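Local coordinates for protein KLLA0E08119p (Kluyveromyces lactis, PDB 3VA7) that is the urea carboxylase part of a longer multifunctional enzyme and probably uses ATP, bicarbonate and its biotin to carboxylate urea, at residues G497-G502 with D728-L733; V881-G886 with V890-D895. One frame throughout, in Å; residues are numbered along the deposited sequence.

The two contacts sit side by side in the carboxyltransferase region, their centres about 8 Å apart, and Glu882 ties them together. From the hairpin of interaction 2 its carboxylate reaches the loop of interaction 1, where OE1 forms a salt bridge with Arg500 NH1 at 3.0 Å and OE2 takes a weak hydrogen bond from Trp499 N at 3.2 Å. A second touch is simple packing: Leu891 CD2 lies 3.5 Å from Tyr731 O. Interaction 1 lies nearer the active site, since Tyr731 belongs to the biotin pocket and its side chain comes within about 6 Å of the bound urea. In interaction 2 the side chain of Leu891 stays about 12 Å from the bound biotin group (BTI).

Interaction 1. Residues G497-G502 with D728-L733; sequences GYWRIG and DYVYSL. With BTI (5-(hexahydro-2-oxo-1H-thieno[3,4-D]imidazol-6-yl)pentanal), chain B.
Trp499 reaches out of the 497-502 loop with CG anti to the backbone N (chi1 -167°), which carries the indole across to 728-733. NE1 donates to Tyr731 O at 2.8 Å, with an N-H...O angle of 152°; the oxygen lies in the ring plane and the donor sits nearly along the C=O axis. Val730 CG1 approaches the pyrrole end obliquely, 3.8 Å from CD1, while Leu733 CD1 meets the far end of the indole, 3.7 Å from CH2. With an alanine here, Tyr731 O would probably be left without its indole donor and a gap would open between Val730 and Leu733. The contact joins the loop between strand 488-490 and helix 511-520 to the end of strand 725-730 in the carboxyltransferase domain. Here Tyr731 turns its ring edge toward O3 of the biotin group, and its OH is hydrogen-bonded to Phe756 N; the modelled OH to O3 distance is too short to trust. Ser752 spans both segments, its OG bonded to Trp499 O and its backbone to that of Tyr731. Next, Arg500 folds back so that NH1 donates to Gly497 O at 2.7 Å, the oxygen close to the guanidinium plane, while Ile501 CD1 lies above one guanidinium face, displaced toward its rim.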
# COMPACT_ATOMS: atom_id res chain seq x y z
N GLY A 497 4.71 -16.20 -6.00
CA GLY A 497 4.51 -17.04 -4.84
C GLY A 497 3.07 -17.11 -4.37
O GLY A 497 2.74 -17.92 -3.50
N TYR A 498 2.20 -16.27 -4.96
CA TYR A 498 0.90 -15.98 -4.36
C TYR A 498 -0.25 -15.84 -5.34
O TYR A 498 -1.28 -15.30 -5.00
CB TYR A 498 0.97 -14.73 -3.50
CG TYR A 498 2.04 -14.69 -2.44
CD1 TYR A 498 1.83 -15.21 -1.17
CD2 TYR A 498 3.25 -14.08 -2.69
CE1 TYR A 498 2.82 -15.12 -0.14
CE2 TYR A 498 4.24 -13.99 -1.70
CZ TYR A 498 4.02 -14.50 -0.43
OH TYR A 498 5.05 -14.39 0.51
N TRP A 499 -0.12 -16.35 -6.54
CA TRP A 499 -1.24 -16.32 -7.49
C TRP A 499 -2.53 -17.03 -6.98
O TRP A 499 -3.65 -16.63 -7.38
CB TRP A 499 -0.78 -16.91 -8.82
CG TRP A 499 -1.62 -16.73 -10.00
CD1 TRP A 499 -2.20 -17.72 -10.73
CD2 TRP A 499 -1.93 -15.50 -10.66
NE1 TRP A 499 -2.93 -17.17 -11.80
CE2 TRP A 499 -2.77 -15.81 -11.78
CE3 TRP A 499 -1.60 -14.13 -10.41
CZ2 TRP A 499 -3.26 -14.83 -12.64
CZ3 TRP A 499 -2.11 -13.13 -11.28
CH2 TRP A 499 -2.92 -13.50 -12.39
N ARG A 500 -2.38 -18.08 -6.15
CA ARG A 500 -3.55 -18.84 -5.59
C ARG A 500 -4.39 -17.95 -4.66
O ARG A 500 -5.58 -18.23 -4.39
CB ARG A 500 -3.12 -20.13 -4.85
CG ARG A 500 -2.29 -19.85 -3.64
CD ARG A 500 -1.64 -21.09 -3.01
NE ARG A 500 -1.02 -20.68 -1.74
CZ ARG A 500 0.10 -19.97 -1.62
NH1 ARG A 500 0.78 -19.59 -2.69
NH2 ARG A 500 0.52 -19.61 -0.42
N ILE A 501 -3.74 -16.90 -4.18
CA ILE A 501 -4.38 -15.90 -3.38
C ILE A 501 -4.91 -14.74 -4.24
O ILE A 501 -5.80 -13.98 -3.83
CB ILE A 501 -3.37 -15.30 -2.34
CG1 ILE A 501 -2.51 -16.39 -1.71
CG2 ILE A 501 -4.07 -14.47 -1.31
CD1 ILE A 501 -3.26 -17.42 -0.92
N GLY A 502 -4.31 -14.54 -5.40
CA GLY A 502 -4.76 -13.42 -6.20
C GLY A 502 -3.92 -12.21 -5.91
O GLY A 502 -4.39 -11.09 -5.99
N ASP A 728 -16.07 -20.34 -11.65
CA ASP A 728 -14.83 -19.61 -11.41
C ASP A 728 -13.66 -20.57 -11.18
O ASP A 728 -13.80 -21.58 -10.45
CB ASP A 728 -15.02 -18.58 -10.28
CG ASP A 728 -16.19 -17.61 -10.55
OD1 ASP A 728 -16.03 -16.40 -10.31
OD2 ASP A 728 -17.28 -18.07 -11.04
N TYR A 729 -12.54 -20.27 -11.88
CA TYR A 729 -11.34 -21.12 -11.99
C TYR A 729 -10.25 -20.11 -12.16
O TYR A 729 -10.54 -18.95 -12.46
CB TYR A 729 -11.40 -22.08 -13.22
CG TYR A 729 -11.39 -21.33 -14.53
CD1 TYR A 729 -12.55 -20.88 -15.09
CD2 TYR A 729 -10.19 -21.02 -15.15
CE1 TYR A 729 -12.55 -20.16 -16.28
CE2 TYR A 729 -10.16 -20.33 -16.34
CZ TYR A 729 -11.34 -19.87 -16.91
OH TYR A 729 -11.32 -19.11 -18.08
N VAL A 730 -9.00 -20.51 -11.98
CA VAL A 730 -7.88 -19.56 -11.90
C VAL A 730 -7.27 -19.41 -13.26
O VAL A 730 -7.14 -20.39 -14.02
CB VAL A 730 -6.84 -19.92 -10.88
CG1 VAL A 730 -5.80 -18.81 -10.76
CG2 VAL A 730 -7.53 -20.17 -9.51
N TYR A 731 -6.96 -18.19 -13.62
CA TYR A 731 -6.60 -17.91 -14.98
C TYR A 731 -5.10 -17.97 -15.08
O TYR A 731 -4.38 -17.85 -14.09
CB TYR A 731 -6.96 -16.47 -15.33
CG TYR A 731 -8.39 -16.12 -15.39
CD1 TYR A 731 -9.37 -17.07 -15.63
CD2 TYR A 731 -8.78 -14.79 -15.28
CE1 TYR A 731 -10.76 -16.69 -15.72
CE2 TYR A 731 -10.11 -14.39 -15.36
CZ TYR A 731 -11.10 -15.32 -15.59
OH TYR A 731 -12.42 -14.87 -15.70
N SER A 732 -4.63 -18.01 -16.31
CA SER A 732 -3.20 -17.94 -16.57
C SER A 732 -2.74 -16.54 -16.93
O SER A 732 -3.40 -15.86 -17.70
CB SER A 732 -2.87 -18.87 -17.75
OG SER A 732 -3.08 -20.22 -17.38
N LEU A 733 -1.61 -16.12 -16.38
CA LEU A 733 -0.93 -14.96 -16.93
C LEU A 733 -0.90 -15.07 -18.47
O LEU A 733 -0.46 -16.11 -19.06
CB LEU A 733 0.47 -14.90 -16.39
CG LEU A 733 0.79 -13.88 -15.32
CD1 LEU A 733 -0.37 -12.90 -14.98
CD2 LEU A 733 1.37 -14.60 -14.07
C11 BTI B . -9.26 -4.35 -17.58
O11 BTI B . -10.47 -3.98 -17.49
C10 BTI B . -8.74 -5.79 -17.26
C9 BTI B . -9.88 -6.66 -16.72
C8 BTI B . -9.60 -8.15 -16.65
C7 BTI B . -10.85 -9.05 -16.59
C2 BTI B . -11.88 -8.66 -15.55
S1 BTI B . -11.23 -8.67 -13.90
C6 BTI B . -12.80 -8.89 -13.15
C5 BTI B . -13.71 -9.57 -14.15
N3 BTI B . -13.66 -10.95 -13.72
C3 BTI B . -13.01 -11.68 -14.59
O3 BTI B . -12.86 -12.98 -14.46
N2 BTI B . -12.56 -10.97 -15.61
C4 BTI B . -13.06 -9.61 -15.54

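Interaction 2. Residues V881-G886 with V890-D895; sequences VEMSQG and VLIEFD
Leu891 O is gripped twice from the neighbouring strand: Ser884 N donates to it at 2.8 Å, and the CA-H of Met883 points at it with CA 3.2 Å away. Ser884 O is held in the same fashion, taking Leu891 N at 3.0 Å and a CA-H contact from Val890. This is the ladder of an antiparallel beta hairpin, with Ser884-Leu891 a hydrogen-bonded pair and Met883-Ile892 and Gln885-Val890 non-hydrogen-bonded ones. The hairpin closes one side of a five-stranded carboxyltransferase sheet in which strand 880-885 is outermost within the chain and strand 889-894 pairs on its other side with strand 847-852.

Met883, Val890 and Ile892 share the face that packs on helices 859-875 and 901-912. Val890 CG2, anti to its own backbone N, lies against Met883 CB at 3.8 Å. Met883 runs alongside Ile892, pointing the same way, and the bend at its last torsion (chi3 76°) lays CE 4.0 Å from Ile892 CG1.

On the other face, Glu882 and Glu893 stand beside each other, OE2 of the first 4.4 Å from OE1 of the second. Two like charges this near would probably disfavour each other, but Arg500 pairs with Glu882 and is likely to offset the cost. A classic beta bulge interrupts the ladder here: Val881 and Glu882 both face Glu893, whose N donates to Glu882 O at 2.9 Å and whose O accepts from Val881 N. The two branches of Val881 then divide: CG1 lies against the Glu893 carboxylate, whereas CG2 reaches along the partner strand to Asp895, where it lies 4.0 Å from CB.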
# COMPACT_ATOMS: atom_id res chain seq x y z
N VAL A 881 5.28 -25.43 -9.52
CA VAL A 881 5.53 -24.10 -8.91
C VAL A 881 4.44 -23.65 -7.91
O VAL A 881 4.76 -23.17 -6.83
CB VAL A 881 5.82 -23.04 -9.98
CG1 VAL A 881 5.81 -21.61 -9.39
CG2 VAL A 881 7.14 -23.37 -10.66
N GLU A 882 3.18 -23.86 -8.26
CA GLU A 882 2.07 -23.36 -7.46
C GLU A 882 0.76 -23.98 -7.97
O GLU A 882 0.52 -24.10 -9.16
CB GLU A 882 2.04 -21.82 -7.49
CG GLU A 882 0.83 -21.27 -6.83
CD GLU A 882 0.84 -19.75 -6.61
OE1 GLU A 882 0.22 -19.33 -5.62
OE2 GLU A 882 1.40 -18.99 -7.42
N MET A 883 -0.06 -24.45 -7.04
CA MET A 883 -1.36 -25.00 -7.40
C MET A 883 -2.41 -24.07 -6.85
O MET A 883 -2.43 -23.79 -5.63
CB MET A 883 -1.52 -26.42 -6.86
CG MET A 883 -0.36 -27.24 -7.22
SD MET A 883 -0.16 -28.81 -6.37
CE MET A 883 -1.43 -29.69 -7.23
N SER A 884 -3.29 -23.62 -7.74
CA SER A 884 -4.28 -22.60 -7.41
C SER A 884 -5.72 -23.08 -7.43
O SER A 884 -6.23 -23.35 -8.50
CB SER A 884 -4.09 -21.47 -8.39
OG SER A 884 -2.86 -20.88 -8.09
N GLN A 885 -6.37 -23.19 -6.26
CA GLN A 885 -7.78 -23.65 -6.16
C GLN A 885 -8.87 -22.74 -6.76
O GLN A 885 -8.96 -21.53 -6.41
CB GLN A 885 -8.18 -23.87 -4.70
CG GLN A 885 -8.42 -25.24 -4.44
CD GLN A 885 -9.31 -25.56 -3.27
OE1 GLN A 885 -10.47 -25.97 -3.45
NE2 GLN A 885 -8.75 -25.51 -2.06
N GLY A 886 -9.69 -23.33 -7.63
CA GLY A 886 -10.94 -22.72 -8.06
C GLY A 886 -12.15 -23.55 -7.63
O GLY A 886 -12.04 -24.45 -6.82
N VAL A 890 -8.26 -26.75 -10.56
CA VAL A 890 -7.06 -26.24 -9.90
C VAL A 890 -6.08 -25.98 -10.98
O VAL A 890 -5.99 -26.74 -11.97
CB VAL A 890 -6.43 -27.24 -8.82
CG1 VAL A 890 -6.27 -28.69 -9.43
CG2 VAL A 890 -5.08 -26.72 -8.25
N LEU A 891 -5.36 -24.91 -10.85
CA LEU A 891 -4.44 -24.60 -11.91
C LEU A 891 -3.04 -24.93 -11.39
O LEU A 891 -2.68 -24.54 -10.28
CB LEU A 891 -4.60 -23.15 -12.32
CG LEU A 891 -3.61 -22.67 -13.35
CD1 LEU A 891 -4.00 -23.19 -14.73
CD2 LEU A 891 -3.50 -21.18 -13.29
N ILE A 892 -2.28 -25.64 -12.20
CA ILE A 892 -1.00 -26.11 -11.81
C ILE A 892 0.07 -25.44 -12.63
O ILE A 892 0.10 -25.60 -13.87
CB ILE A 892 -0.95 -27.61 -12.06
CG1 ILE A 892 -1.74 -28.28 -10.95
CG2 ILE A 892 0.48 -28.13 -12.00
CD1 ILE A 892 -2.53 -29.31 -11.40
N GLU A 893 0.93 -24.67 -11.96
CA GLU A 893 1.98 -23.96 -12.65
C GLU A 893 3.23 -24.76 -12.56
O GLU A 893 3.58 -25.26 -11.45
CB GLU A 893 2.24 -22.54 -12.11
CG GLU A 893 3.19 -21.70 -12.99
CD GLU A 893 3.61 -20.34 -12.38
OE1 GLU A 893 3.03 -19.90 -11.38
OE2 GLU A 893 4.56 -19.70 -12.90
N PHE A 894 3.93 -24.89 -13.69
CA PHE A 894 5.20 -25.60 -13.66
C PHE A 894 6.38 -24.84 -14.24
O PHE A 894 6.25 -23.83 -14.96
CB PHE A 894 5.09 -26.99 -14.29
CG PHE A 894 4.59 -27.00 -15.75
CD1 PHE A 894 5.48 -27.30 -16.81
CD2 PHE A 894 3.23 -26.73 -16.06
CE1 PHE A 894 5.03 -27.33 -18.14
CE2 PHE A 894 2.75 -26.74 -17.39
CZ PHE A 894 3.65 -27.03 -18.44
N ASP A 895 7.54 -25.37 -13.89
CA ASP A 895 8.82 -24.94 -14.41
C ASP A 895 9.27 -25.97 -15.46
O ASP A 895 9.74 -27.04 -15.13
CB ASP A 895 9.80 -24.92 -13.26
CG ASP A 895 11.10 -24.29 -13.63
OD1 ASP A 895 11.39 -24.19 -14.86
OD2 ASP A 895 11.82 -23.89 -12.68